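Pullulanase (Bacillus acidopullulyticus, PDB 2WAN) hydrolyses alpha-1,6-glucosidic linkages in pullulan and related starch polysaccharides, as a multidomain pullulanase. Local coordinates at residues Q340-N345 and L379-V384; D760-A765 and I914-L919; K876-L881 and N908-A913. All coordinates share one frame; numbering follows the deposited sequence.

Contact 1: residues Q340-N345 and L379-V384; sequences QLLLYN and LYQVTV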
ATOM      1  N   GLN A 340       6.357 -31.517  11.265  1.00 16.95           N
ATOM      2  CA  GLN A 340       5.940 -32.707  10.537  1.00 17.03           C
ATOM      3  C   GLN A 340       5.020 -32.337   9.373  1.00 16.91           C
ATOM      4  O   GLN A 340       4.287 -31.338   9.437  1.00 17.80           O
ATOM      5  CB  GLN A 340       5.225 -33.666  11.478  1.00 18.08           C
ATOM      6  CG  GLN A 340       6.121 -34.125  12.620  1.00 21.28           C
ATOM      7  CD  GLN A 340       5.609 -35.390  13.270  1.00 31.64           C
ATOM      8  OE1 GLN A 340       5.078 -35.354  14.376  1.00 34.26           O
ATOM      9  NE2 GLN A 340       5.754 -36.512  12.577  1.00 36.90           N
ATOM     10  N   LEU A 341       5.080 -33.151   8.322  1.00 17.18           N
ATOM     11  CA  LEU A 341       4.157 -33.064   7.185  1.00 14.26           C
ATOM     12  C   LEU A 341       2.977 -34.009   7.406  1.00 15.60           C
ATOM     13  O   LEU A 341       3.179 -35.212   7.640  1.00 16.67           O
ATOM     14  CB  LEU A 341       4.899 -33.431   5.884  1.00 13.97           C
ATOM     15  CG  LEU A 341       4.097 -33.475   4.575  1.00 13.10           C
ATOM     16  CD1 LEU A 341       3.665 -32.051   4.171  1.00 14.01           C
ATOM     17  CD2 LEU A 341       4.923 -34.116   3.464  1.00 14.24           C
ATOM     18  N   LEU A 342       1.757 -33.471   7.313  1.00 15.37           N
ATOM     19  CA  LEU A 342       0.539 -34.273   7.401  1.00 12.66           C
ATOM     20  C   LEU A 342      -0.059 -34.360   6.006  1.00 14.95           C
ATOM     21  O   LEU A 342      -0.383 -33.334   5.401  1.00 13.06           O
ATOM     22  CB  LEU A 342      -0.482 -33.668   8.384  1.00 12.65           C
ATOM     23  CG  LEU A 342       0.032 -33.319   9.793  1.00 15.91           C
ATOM     24  CD1 LEU A 342      -1.098 -32.786  10.685  1.00 13.55           C
ATOM     25  CD2 LEU A 342       0.650 -34.542  10.420  1.00 17.94           C
ATOM     26  N   LEU A 343      -0.149 -35.585   5.495  1.00 13.63           N
ATOM     27  CA  LEU A 343      -0.678 -35.867   4.156  1.00 12.46           C
ATOM     28  C   LEU A 343      -2.036 -36.534   4.250  1.00 14.19           C
ATOM     29  O   LEU A 343      -2.213 -37.459   5.053  1.00 15.13           O
ATOM     30  CB  LEU A 343       0.284 -36.791   3.379  1.00 14.22           C
ATOM     31  CG  LEU A 343       1.561 -36.150   2.838  1.00 15.26           C
ATOM     32  CD1 LEU A 343       2.449 -37.209   2.180  1.00 15.25           C
ATOM     33  CD2 LEU A 343       1.277 -35.015   1.840  1.00 17.25           C
ATOM     34  N   TYR A 344      -2.977 -36.078   3.418  1.00 12.69           N
ATOM     35  CA  TYR A 344      -4.350 -36.582   3.380  1.00 13.73           C
ATOM     36  C   TYR A 344      -4.717 -36.960   1.940  1.00 15.47           C
ATOM     37  O   TYR A 344      -4.590 -36.146   1.011  1.00 15.03           O
ATOM     38  CB  TYR A 344      -5.347 -35.525   3.871  1.00 12.71           C
ATOM     39  CG  TYR A 344      -5.049 -34.923   5.247  1.00 14.57           C
ATOM     40  CD1 TYR A 344      -5.746 -35.347   6.378  1.00 13.18           C
ATOM     41  CD2 TYR A 344      -4.086 -33.914   5.398  1.00 15.28           C
ATOM     42  CE1 TYR A 344      -5.490 -34.774   7.645  1.00 15.69           C
ATOM     43  CE2 TYR A 344      -3.813 -33.348   6.656  1.00 14.37           C
ATOM     44  CZ  TYR A 344      -4.514 -33.790   7.768  1.00 17.86           C
ATOM     45  OH  TYR A 344      -4.238 -33.228   8.996  1.00 17.65           O
ATOM     46  N   ASN A 345      -5.189 -38.190   1.757  1.00 15.78           N
ATOM     47  CA  ASN A 345      -5.656 -38.633   0.440  1.00 16.60           C
ATOM     48  C   ASN A 345      -7.134 -38.330   0.185  1.00 17.32           C
ATOM     49  O   ASN A 345      -7.753 -38.886  -0.729  1.00 20.83           O
ATOM     50  CB  ASN A 345      -5.337 -40.127   0.254  1.00 17.55           C
ATOM     51  CG  ASN A 345      -6.141 -41.016   1.179  1.00 19.71           C
ATOM     52  OD1 ASN A 345      -6.990 -40.550   1.942  1.00 20.55           O
ATOM     53  ND2 ASN A 345      -5.875 -42.321   1.111  1.00 22.76           N
ATOM     54  N   LEU A 379      -1.010 -30.470   5.426  1.00 13.06           N
ATOM     55  CA  LEU A 379      -0.811 -29.443   6.443  1.00 13.44           C
ATOM     56  C   LEU A 379       0.582 -29.615   7.004  1.00 14.47           C
ATOM     57  O   LEU A 379       1.167 -30.722   6.924  1.00 15.14           O
ATOM     58  CB  LEU A 379      -1.801 -29.619   7.594  1.00 12.88           C
ATOM     59  CG  LEU A 379      -3.268 -29.254   7.351  1.00 13.69           C
ATOM     60  CD1 LEU A 379      -4.153 -29.735   8.494  1.00 14.73           C
ATOM     61  CD2 LEU A 379      -3.411 -27.735   7.133  1.00 12.05           C
ATOM     62  N   TYR A 380       1.120 -28.529   7.565  1.00 13.05           N
ATOM     63  CA  TYR A 380       2.310 -28.618   8.440  1.00 12.69           C
ATOM     64  C   TYR A 380       1.893 -28.664   9.899  1.00 16.31           C
ATOM     65  O   TYR A 380       1.016 -27.923  10.330  1.00 14.75           O
ATOM     66  CB  TYR A 380       3.281 -27.440   8.218  1.00 12.35           C
ATOM     67  CG  TYR A 380       3.833 -27.348   6.809  1.00 14.44           C
ATOM     68  CD1 TYR A 380       4.495 -28.436   6.219  1.00 15.44           C
ATOM     69  CD2 TYR A 380       3.726 -26.162   6.073  1.00 13.36           C
ATOM     70  CE1 TYR A 380       5.008 -28.350   4.924  1.00 16.98           C
ATOM     71  CE2 TYR A 380       4.263 -26.060   4.791  1.00 11.19           C
ATOM     72  CZ  TYR A 380       4.880 -27.163   4.217  1.00 15.47           C
ATOM     73  OH  TYR A 380       5.390 -27.078   2.947  1.00 14.69           O
ATOM     74  N   GLN A 381       2.537 -29.547  10.656  1.00 15.87           N
ATOM     75  CA  GLN A 381       2.333 -29.613  12.090  1.00 16.83           C
ATOM     76  C   GLN A 381       3.598 -29.069  12.755  1.00 16.45           C
ATOM     77  O   GLN A 381       4.690 -29.629  12.611  1.00 17.31           O
ATOM     78  CB  GLN A 381       2.020 -31.045  12.511  1.00 18.18           C
ATOM     79  CG  GLN A 381       1.689 -31.175  14.007  1.00 20.88           C
ATOM     80  CD  GLN A 381       1.322 -32.598  14.390  1.00 27.22           C
ATOM     81  OE1 GLN A 381       0.158 -32.909  14.603  1.00 31.83           O
ATOM     82  NE2 GLN A 381       2.316 -33.467  14.448  1.00 34.07           N
ATOM     83  N   VAL A 382       3.446 -27.935  13.430  1.00 16.16           N
ATOM     84  CA  VAL A 382       4.593 -27.158  13.884  1.00 16.56           C
ATOM     85  C   VAL A 382       4.593 -27.069  15.398  1.00 14.84           C
ATOM     86  O   VAL A 382       3.622 -26.595  15.998  1.00 15.68           O
ATOM     87  CB  VAL A 382       4.574 -25.709  13.301  1.00 17.78           C
ATOM     88  CG1 VAL A 382       5.809 -24.944  13.733  1.00 14.73           C
ATOM     89  CG2 VAL A 382       4.480 -25.733  11.766  1.00 19.02           C
ATOM     90  N   THR A 383       5.690 -27.531  16.001  1.00 18.55           N
ATOM     91  CA  THR A 383       5.893 -27.432  17.439  1.00 19.82           C
ATOM     92  C   THR A 383       6.830 -26.264  17.730  1.00 20.11           C
ATOM     93  O   THR A 383       7.985 -26.261  17.293  1.00 19.48           O
ATOM     94  CB  THR A 383       6.465 -28.749  18.031  1.00 18.79           C
ATOM     95  OG1 THR A 383       5.567 -29.832  17.726  1.00 19.93           O
ATOM     96  CG2 THR A 383       6.627 -28.619  19.552  1.00 20.62           C
ATOM     97  N   VAL A 384       6.328 -25.267  18.448  0.50 20.60           N
ATOM     98  CA  VAL A 384       7.154 -24.146  18.874  0.50 20.78           C
ATOM     99  C   VAL A 384       7.118 -24.032  20.384  0.50 22.86           C
ATOM    100  O   VAL A 384       6.056 -23.804  20.965  0.50 23.39           O
ATOM    101  CB  VAL A 384       6.677 -22.813  18.263  0.50 21.75           C
ATOM    102  CG1 VAL A 384       7.400 -21.650  18.922  0.50 21.26           C
ATOM    103  CG2 VAL A 384       6.918 -22.802  16.764  0.50 18.82           C
TER

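Contact 2: residues D760-A765 and I914-L919; sequences DELAHA and ISTLIL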
ATOM      1  N   ASP A 760     -21.148  15.472 -13.176  1.00  9.29           N
ATOM      2  CA  ASP A 760     -20.549  14.134 -13.117  1.00 10.09           C
ATOM      3  C   ASP A 760     -19.621  13.956 -14.336  1.00  9.96           C
ATOM      4  O   ASP A 760     -18.445  13.579 -14.198  1.00  9.89           O
ATOM      5  CB  ASP A 760     -21.687  13.084 -13.113  1.00  8.60           C
ATOM      6  CG  ASP A 760     -21.184  11.648 -12.899  1.00 12.05           C
ATOM      7  OD1 ASP A 760     -20.238  11.213 -13.591  1.00 12.44           O
ATOM      8  OD2 ASP A 760     -21.761  10.955 -12.026  1.00 13.91           O
ATOM      9  N   GLU A 761     -20.142  14.251 -15.523  1.00  9.57           N
ATOM     10  CA  GLU A 761     -19.350  14.187 -16.747  1.00 10.47           C
ATOM     11  C   GLU A 761     -18.125  15.090 -16.701  1.00  9.15           C
ATOM     12  O   GLU A 761     -17.048  14.685 -17.136  1.00 10.65           O
ATOM     13  CB  GLU A 761     -20.207  14.526 -17.959  1.00  9.68           C
ATOM     14  CG  GLU A 761     -21.204  13.389 -18.301  1.00  9.47           C
ATOM     15  CD  GLU A 761     -22.224  13.744 -19.364  1.00 11.14           C
ATOM     16  OE1 GLU A 761     -22.588  14.936 -19.488  1.00 14.28           O
ATOM     17  OE2 GLU A 761     -22.688  12.808 -20.072  1.00 12.09           O
ATOM     18  N   LEU A 762     -18.291  16.314 -16.194  1.00  9.30           N
ATOM     19  CA  LEU A 762     -17.158  17.251 -16.060  1.00  8.99           C
ATOM     20  C   LEU A 762     -16.040  16.748 -15.145  1.00  8.80           C
ATOM     21  O   LEU A 762     -14.866  16.850 -15.503  1.00  9.66           O
ATOM     22  CB  LEU A 762     -17.638  18.634 -15.594  1.00  9.29           C
ATOM     23  CG  LEU A 762     -16.546  19.696 -15.380  1.00 10.35           C
ATOM     24  CD1 LEU A 762     -15.691  19.927 -16.618  1.00 15.16           C
ATOM     25  CD2 LEU A 762     -17.243  21.012 -15.007  1.00 15.51           C
ATOM     26  N   ALA A 763     -16.399  16.188 -13.992  1.00  9.24           N
ATOM     27  CA  ALA A 763     -15.400  15.651 -13.073  1.00  9.62           C
ATOM     28  C   ALA A 763     -14.571  14.569 -13.767  1.00 10.18           C
ATOM     29  O   ALA A 763     -13.330  14.576 -13.693  1.00  8.92           O
ATOM     30  CB  ALA A 763     -16.072  15.093 -11.840  1.00  9.06           C
ATOM     31  N   HIS A 764     -15.258  13.667 -14.458  1.00  7.76           N
ATOM     32  CA  HIS A 764     -14.545  12.614 -15.201  1.00  8.52           C
ATOM     33  C   HIS A 764     -13.772  13.183 -16.408  1.00 10.38           C
ATOM     34  O   HIS A 764     -12.697  12.678 -16.722  1.00  9.08           O
ATOM     35  CB  HIS A 764     -15.486  11.450 -15.589  1.00  8.54           C
ATOM     36  CG  HIS A 764     -15.985  10.670 -14.405  1.00 10.50           C
ATOM     37  ND1 HIS A 764     -15.330   9.569 -13.889  1.00 14.40           N
ATOM     38  CD2 HIS A 764     -17.081  10.849 -13.630  1.00  7.03           C
ATOM     39  CE1 HIS A 764     -16.001   9.103 -12.846  1.00  7.80           C
ATOM     40  NE2 HIS A 764     -17.066   9.867 -12.668  1.00 15.67           N
ATOM     41  N   ALA A 765     -14.277  14.244 -17.047  1.00 10.38           N
ATOM     42  CA  ALA A 765     -13.556  14.861 -18.174  1.00  9.89           C
ATOM     43  C   ALA A 765     -12.184  15.374 -17.732  1.00  9.75           C
ATOM     44  O   ALA A 765     -11.204  15.223 -18.451  1.00 10.81           O
ATOM     45  CB  ALA A 765     -14.366  15.998 -18.808  1.00 11.06           C
ATOM     46  N   ILE A 914     -21.328  24.334 -17.467  1.00 11.95           N
ATOM     47  CA  ILE A 914     -20.964  23.000 -16.931  1.00 11.29           C
ATOM     48  C   ILE A 914     -20.532  22.030 -18.043  1.00 10.80           C
ATOM     49  O   ILE A 914     -21.185  21.015 -18.301  1.00 12.88           O
ATOM     50  CB  ILE A 914     -22.095  22.353 -16.079  1.00  9.99           C
ATOM     51  CG1 ILE A 914     -22.866  23.434 -15.307  1.00 12.37           C
ATOM     52  CG2 ILE A 914     -21.516  21.306 -15.113  1.00 12.93           C
ATOM     53  CD1 ILE A 914     -23.914  22.858 -14.361  1.00 14.12           C
ATOM     54  N   SER A 915     -19.439  22.374 -18.719  1.00 11.75           N
ATOM     55  CA  SER A 915     -18.967  21.533 -19.814  1.00 10.11           C
ATOM     56  C   SER A 915     -17.478  21.686 -20.055  1.00 11.32           C
ATOM     57  O   SER A 915     -16.798  22.529 -19.442  1.00 11.04           O
ATOM     58  CB  SER A 915     -19.724  21.886 -21.105  1.00 12.88           C
ATOM     59  OG  SER A 915     -19.232  23.102 -21.646  1.00 14.04           O
ATOM     60  N   THR A 916     -16.981  20.842 -20.955  1.00 11.01           N
ATOM     61  CA  THR A 916     -15.582  20.885 -21.377  1.00 10.87           C
ATOM     62  C   THR A 916     -15.525  21.197 -22.861  1.00  9.34           C
ATOM     63  O   THR A 916     -16.242  20.586 -23.669  1.00 10.67           O
ATOM     64  CB  THR A 916     -14.873  19.527 -21.078  1.00  9.53           C
ATOM     65  OG1 THR A 916     -14.911  19.283 -19.671  1.00 12.59           O
ATOM     66  CG2 THR A 916     -13.390  19.569 -21.553  1.00 10.67           C
ATOM     67  N   LEU A 917     -14.704  22.184 -23.213  1.00 10.39           N
ATOM     68  CA  LEU A 917     -14.467  22.564 -24.613  1.00 11.94           C
ATOM     69  C   LEU A 917     -13.168  21.910 -25.048  1.00 11.78           C
ATOM     70  O   LEU A 917     -12.196  21.927 -24.294  1.00 12.33           O
ATOM     71  CB  LEU A 917     -14.306  24.094 -24.728  1.00 13.96           C
ATOM     72  CG  LEU A 917     -13.876  24.640 -26.102  1.00 13.60           C
ATOM     73  CD1 LEU A 917     -15.081  24.730 -27.041  1.00 15.35           C
ATOM     74  CD2 LEU A 917     -13.170  25.995 -25.959  1.00 19.16           C
ATOM     75  N   ILE A 918     -13.148  21.326 -26.248  1.00  9.47           N
ATOM     76  CA  ILE A 918     -11.905  20.867 -26.858  1.00  8.48           C
ATOM     77  C   ILE A 918     -11.801  21.395 -28.280  1.00  9.87           C
ATOM     78  O   ILE A 918     -12.740  21.282 -29.069  1.00 10.34           O
ATOM     79  CB  ILE A 918     -11.787  19.328 -26.868  1.00  9.99           C
ATOM     80  CG1 ILE A 918     -12.064  18.792 -25.458  1.00 12.62           C
ATOM     81  CG2 ILE A 918     -10.335  18.916 -27.341  1.00  8.98           C
ATOM     82  CD1 ILE A 918     -12.099  17.297 -25.340  1.00 15.47           C
ATOM     83  N   LEU A 919     -10.665  22.013 -28.576  1.00  9.74           N
ATOM     84  CA  LEU A 919     -10.367  22.518 -29.914  1.00 10.96           C
ATOM     85  C   LEU A 919      -9.051  21.967 -30.378  1.00 11.55           C
ATOM     86  O   LEU A 919      -8.224  21.585 -29.561  1.00 11.45           O
ATOM     87  CB  LEU A 919     -10.163  24.027 -29.879  1.00 11.69           C
ATOM     88  CG  LEU A 919     -11.191  24.885 -29.166  1.00 14.94           C
ATOM     89  CD1 LEU A 919     -10.573  26.257 -28.950  1.00 19.97           C
ATOM     90  CD2 LEU A 919     -12.451  24.980 -29.986  1.00 19.15           C
TER

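Contact 3: residues K876-L881 and N908-A913; sequences KTSQTL and NVQVPA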
ATOM      1  N   LYS A 876     -22.405  27.949 -14.031  1.00 13.54           N
ATOM      2  CA  LYS A 876     -23.751  27.796 -14.545  1.00 15.20           C
ATOM      3  C   LYS A 876     -24.105  28.710 -15.724  1.00 14.12           C
ATOM      4  O   LYS A 876     -25.213  28.625 -16.265  1.00 15.00           O
ATOM      5  CB  LYS A 876     -24.755  27.934 -13.394  1.00 16.85           C
ATOM      6  CG  LYS A 876     -24.910  26.618 -12.641  1.00 23.10           C
ATOM      7  CD  LYS A 876     -25.859  26.746 -11.487  1.00 36.02           C
ATOM      8  CE  LYS A 876     -25.994  25.425 -10.754  1.00 34.58           C
ATOM      9  NZ  LYS A 876     -26.801  25.605  -9.510  1.00 30.63           N
ATOM     10  N   THR A 877     -23.171  29.564 -16.138  1.00 15.43           N
ATOM     11  CA  THR A 877     -23.349  30.339 -17.359  1.00 14.94           C
ATOM     12  C   THR A 877     -22.227  30.025 -18.324  1.00 16.56           C
ATOM     13  O   THR A 877     -21.156  29.567 -17.902  1.00 16.85           O
ATOM     14  CB  THR A 877     -23.394  31.858 -17.092  1.00 17.34           C
ATOM     15  OG1 THR A 877     -22.178  32.268 -16.463  1.00 19.27           O
ATOM     16  CG2 THR A 877     -24.562  32.207 -16.164  1.00 15.75           C
ATOM     17  N   SER A 878     -22.474  30.285 -19.604  1.00 16.22           N
ATOM     18  CA  SER A 878     -21.450  30.116 -20.630  1.00 15.35           C
ATOM     19  C   SER A 878     -20.324  31.099 -20.373  1.00 17.42           C
ATOM     20  O   SER A 878     -20.534  32.163 -19.776  1.00 16.35           O
ATOM     21  CB  SER A 878     -22.025  30.309 -22.036  1.00 17.79           C
ATOM     22  OG  SER A 878     -22.446  31.657 -22.217  1.00 18.98           O
ATOM     23  N   GLN A 879     -19.121  30.735 -20.822  1.00 13.57           N
ATOM     24  CA  GLN A 879     -17.937  31.537 -20.607  1.00 15.26           C
ATOM     25  C   GLN A 879     -17.158  31.599 -21.910  1.00 17.88           C
ATOM     26  O   GLN A 879     -17.204  30.670 -22.708  1.00 22.36           O
ATOM     27  CB  GLN A 879     -17.068  30.928 -19.516  1.00 13.72           C
ATOM     28  CG  GLN A 879     -17.767  30.772 -18.166  1.00 14.25           C
ATOM     29  CD  GLN A 879     -17.998  32.099 -17.478  1.00 14.24           C
ATOM     30  OE1 GLN A 879     -17.116  32.953 -17.441  1.00 18.38           O
ATOM     31  NE2 GLN A 879     -19.178  32.267 -16.897  1.00 18.20           N
ATOM     32  N   THR A 880     -16.442  32.692 -22.127  1.00 16.64           N
ATOM     33  CA  THR A 880     -15.722  32.857 -23.379  1.00 15.75           C
ATOM     34  C   THR A 880     -14.219  32.727 -23.187  1.00 15.86           C
ATOM     35  O   THR A 880     -13.685  33.055 -22.136  1.00 16.06           O
ATOM     36  CB  THR A 880     -16.051  34.208 -24.047  1.00 19.50           C
ATOM     37  OG1 THR A 880     -15.624  35.272 -23.188  1.00 25.20           O
ATOM     38  CG2 THR A 880     -17.550  34.326 -24.279  1.00 20.83           C
ATOM     39  N   LEU A 881     -13.557  32.215 -24.223  1.00 14.44           N
ATOM     40  CA  LEU A 881     -12.119  32.037 -24.213  1.00 14.23           C
ATOM     41  C   LEU A 881     -11.484  32.757 -25.400  1.00 11.98           C
ATOM     42  O   LEU A 881     -11.886  32.542 -26.533  1.00 15.22           O
ATOM     43  CB  LEU A 881     -11.789  30.534 -24.302  1.00 13.56           C
ATOM     44  CG  LEU A 881     -10.296  30.219 -24.390  1.00 12.47           C
ATOM     45  CD1 LEU A 881      -9.600  30.538 -23.076  1.00 13.38           C
ATOM     46  CD2 LEU A 881     -10.105  28.750 -24.715  1.00 12.98           C
ATOM     47  N   ASN A 908     -12.077  34.006 -30.598  1.00 14.77           N
ATOM     48  CA  ASN A 908     -12.796  33.836 -29.356  1.00 17.03           C
ATOM     49  C   ASN A 908     -13.783  32.694 -29.547  1.00 15.22           C
ATOM     50  O   ASN A 908     -14.232  32.427 -30.670  1.00 18.03           O
ATOM     51  CB  ASN A 908     -13.527  35.151 -29.007  1.00 17.60           C
ATOM     52  CG  ASN A 908     -14.020  35.207 -27.578  1.00 28.93           C
ATOM     53  OD1 ASN A 908     -13.263  35.505 -26.646  1.00 34.59           O
ATOM     54  ND2 ASN A 908     -15.319  34.991 -27.401  1.00 32.37           N
ATOM     55  N   VAL A 909     -14.108  32.006 -28.458  1.00 13.30           N
ATOM     56  CA  VAL A 909     -15.083  30.909 -28.516  1.00 14.37           C
ATOM     57  C   VAL A 909     -15.871  30.821 -27.209  1.00 15.31           C
ATOM     58  O   VAL A 909     -15.337  31.095 -26.124  1.00 14.01           O
ATOM     59  CB  VAL A 909     -14.394  29.541 -28.853  1.00 15.64           C
ATOM     60  CG1 VAL A 909     -13.485  29.089 -27.726  1.00 17.30           C
ATOM     61  CG2 VAL A 909     -15.433  28.456 -29.215  1.00 17.05           C
ATOM     62  N   GLN A 910     -17.144  30.449 -27.324  1.00 17.06           N
ATOM     63  CA  GLN A 910     -18.015  30.325 -26.161  1.00 18.51           C
ATOM     64  C   GLN A 910     -18.076  28.868 -25.686  1.00 17.44           C
ATOM     65  O   GLN A 910     -18.220  27.947 -26.494  1.00 17.46           O
ATOM     66  CB  GLN A 910     -19.408  30.853 -26.515  1.00 19.47           C
ATOM     67  CG  GLN A 910     -20.342  30.991 -25.325  1.00 26.34           C
ATOM     68  CD  GLN A 910     -21.650  31.658 -25.705  1.00 33.71           C
ATOM     69  OE1 GLN A 910     -21.661  32.739 -26.294  1.00 40.86           O
ATOM     70  NE2 GLN A 910     -22.759  31.010 -25.379  1.00 38.05           N
ATOM     71  N   VAL A 911     -17.914  28.667 -24.383  1.00 15.45           N
ATOM     72  CA  VAL A 911     -17.962  27.349 -23.789  1.00 15.25           C
ATOM     73  C   VAL A 911     -19.249  27.226 -22.994  1.00 15.48           C
ATOM     74  O   VAL A 911     -19.418  27.962 -22.009  1.00 15.66           O
ATOM     75  CB  VAL A 911     -16.782  27.117 -22.810  1.00 16.77           C
ATOM     76  CG1 VAL A 911     -16.859  25.711 -22.227  1.00 15.56           C
ATOM     77  CG2 VAL A 911     -15.415  27.368 -23.519  1.00 20.32           C
ATOM     78  N   PRO A 912     -20.147  26.292 -23.380  1.00 14.67           N
ATOM     79  CA  PRO A 912     -21.410  26.166 -22.621  1.00 14.46           C
ATOM     80  C   PRO A 912     -21.239  25.894 -21.124  1.00 13.63           C
ATOM     81  O   PRO A 912     -20.193  25.392 -20.673  1.00 14.32           O
ATOM     82  CB  PRO A 912     -22.118  24.974 -23.284  1.00 17.63           C
ATOM     83  CG  PRO A 912     -21.526  24.845 -24.627  1.00 18.29           C
ATOM     84  CD  PRO A 912     -20.107  25.380 -24.539  1.00 12.11           C
ATOM     85  N   ALA A 913     -22.273  26.242 -20.362  1.00 13.69           N
ATOM     86  CA  ALA A 913     -22.326  26.003 -18.921  1.00 14.01           C
ATOM     87  C   ALA A 913     -22.032  24.540 -18.582  1.00 13.82           C
ATOM     88  O   ALA A 913     -22.430  23.634 -19.329  1.00 13.21           O
ATOM     89  CB  ALA A 913     -23.700  26.380 -18.393  1.00 14.81           C
TER

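Contact 1: residues Q340-N345 and L379-V384
Gln340 and Gln381 face each other as an antiparallel hydrogen-bonded pair. Their backbones exchange two bonds: Gln340 N to Gln381 O is 2.9 Å, and Gln381 N to Gln340 O is 2.8 Å and almost straight (N-H...O 178°). The side chains lie side by side and point the same way. Gln381 starts with CG anti to its backbone N (chi1 -176°) and runs on extended. Its NE2 makes a weak hydrogen bond to Gln354 on the neighbouring strand 353-359. Leu342 joins the same face and brings its CD1 to 4.0 Å from Gln381 CB. Leu342 is also the hydrogen-bonded partner of Leu379, with Leu342 N 2.8 Å from Leu379 O. Leu379 turns CG anti to its carbonyl carbon (chi1 -73°). Its CD1 meets the phenol end of Tyr344, 3.5 Å from OH, and the two side chains cross at a slant. The Tyr344 ring also makes a cation-pi contact with Arg405. On the reverse face, Leu341 and Tyr380 form the non-hydrogen-bonded pair between the two bonded ones. Leu341 CD1 reaches the ring at CE1 of Tyr380 (4.0 Å), and Tyr380 OH is hydrogen-bonded to Asp393. One face thus carries Gln340, Gln381, Leu342, Leu379 and Tyr344, the other Leu341 and Tyr380. Such twisted antiparallel pairing is typical of the beta-sandwich of a family 48 carbohydrate-binding module, the isoamylase N-terminal domain.

Contact 2: residues D760-A765 and I914-L919
Thr916 OG1 meets two methyl groups of the helix: Leu762 CD1 at 3.2 Å and Ala765 CB at 3.4 Å. Both are carbon contacts, and no hydrogen bond joins the two segments. The leucine approach is tight for a methyl group against an oxygen. Thr916 sets OG1 anti to its carbonyl carbon (chi1 -61°), which turns the hydroxyl to the helix. Leu762 and Ala765 are three residues apart, so they come from neighbouring turns on the same side. Leu762 has CG anti to its backbone N (chi1 178°) and forks over the start of the strand. Its CD1 also lies 4.0 Å from Ser915 O, while CD2 touches Ile914 CG2 at 4.3 Å. Ser915 points its own side chain away, and its OG is hydrogen-bonded to Pro912 O. Ile914 and Ser915 both face Asn873 of the adjacent strand and form a G1 beta bulge, with Ile914 at positive phi (41°). Further along, Ile918 packs on Leu823 of helix 811-826, which also covers Ala765 through Met820. The helix 753-769 leads into the eighth strand of the barrel. The contact is therefore a domain interface, the packing of the C-terminal beta domain on the (beta/alpha)8 barrel characteristic of alpha-amylase family enzymes.

Contact 3: residues K876-L881 and N908-A913
Gln879 and Val911 satisfy each other's backbone in both directions: Gln879 N donates to Val911 O at 3.0 Å, and Val911 N to Gln879 O at 2.7 Å. Two residues on, Leu881 N donates to Val909 O (2.8 Å) and Val909 N returns a longer bond to Leu881 O (3.0 Å). The carbonyl oxygens take more than these bonds. Val911 O also receives the CA-H of Ser878 (CA to O 3.3 Å), and Leu881 O that of Asn908 (CA to O 3.2 Å). This makes a short two-stranded antiparallel ribbon in the C-terminal all-beta domain. Leu881, Val909 and Val911 point from it to the larger sheet, onto Met871 and Leu917, as in a beta-sandwich. The other face bears Thr880 and Gln910. Ser878 OG lies near Gln910 NE2 at 3.2 Å, but the angle is too poor for a bond; OG is hydrogen-bonded to a bound glycerol instead. At the Lys876 and Ala913 end of the ribbon, Ala913 CB rests 3.4 Å from Lys876 O. Asn873 ND2 ties both segments there, donating to Thr877 O and Pro912 O. Gln879 NE2 folds back to Thr877 O in a weak hydrogen bond. Lys876 NZ forms a salt bridge with Asp751.

In the fold
Contact 1 stands apart from the other two. Its centre is about 60 Å from that of contact 2 and about 72 Å from that of contact 3, on the opposite side of the chain's centre. Contact 2 lies on the catalytic barrel itself, through helix 753-769; the active site in this family lies at the C-terminal ends of the barrel strands. Contacts 2 and 3 are neighbours, with centres about 12 Å apart. Contact 3 is nested in the chain loop that contact 2 closes, and strand 915-920 follows strand 908-911 directly. Leu917 CD2 packs on Val909 CG1 at 3.6 Å. The ribbon of contact 3 thus lies on the strand that contact 2 fastens to the barrel.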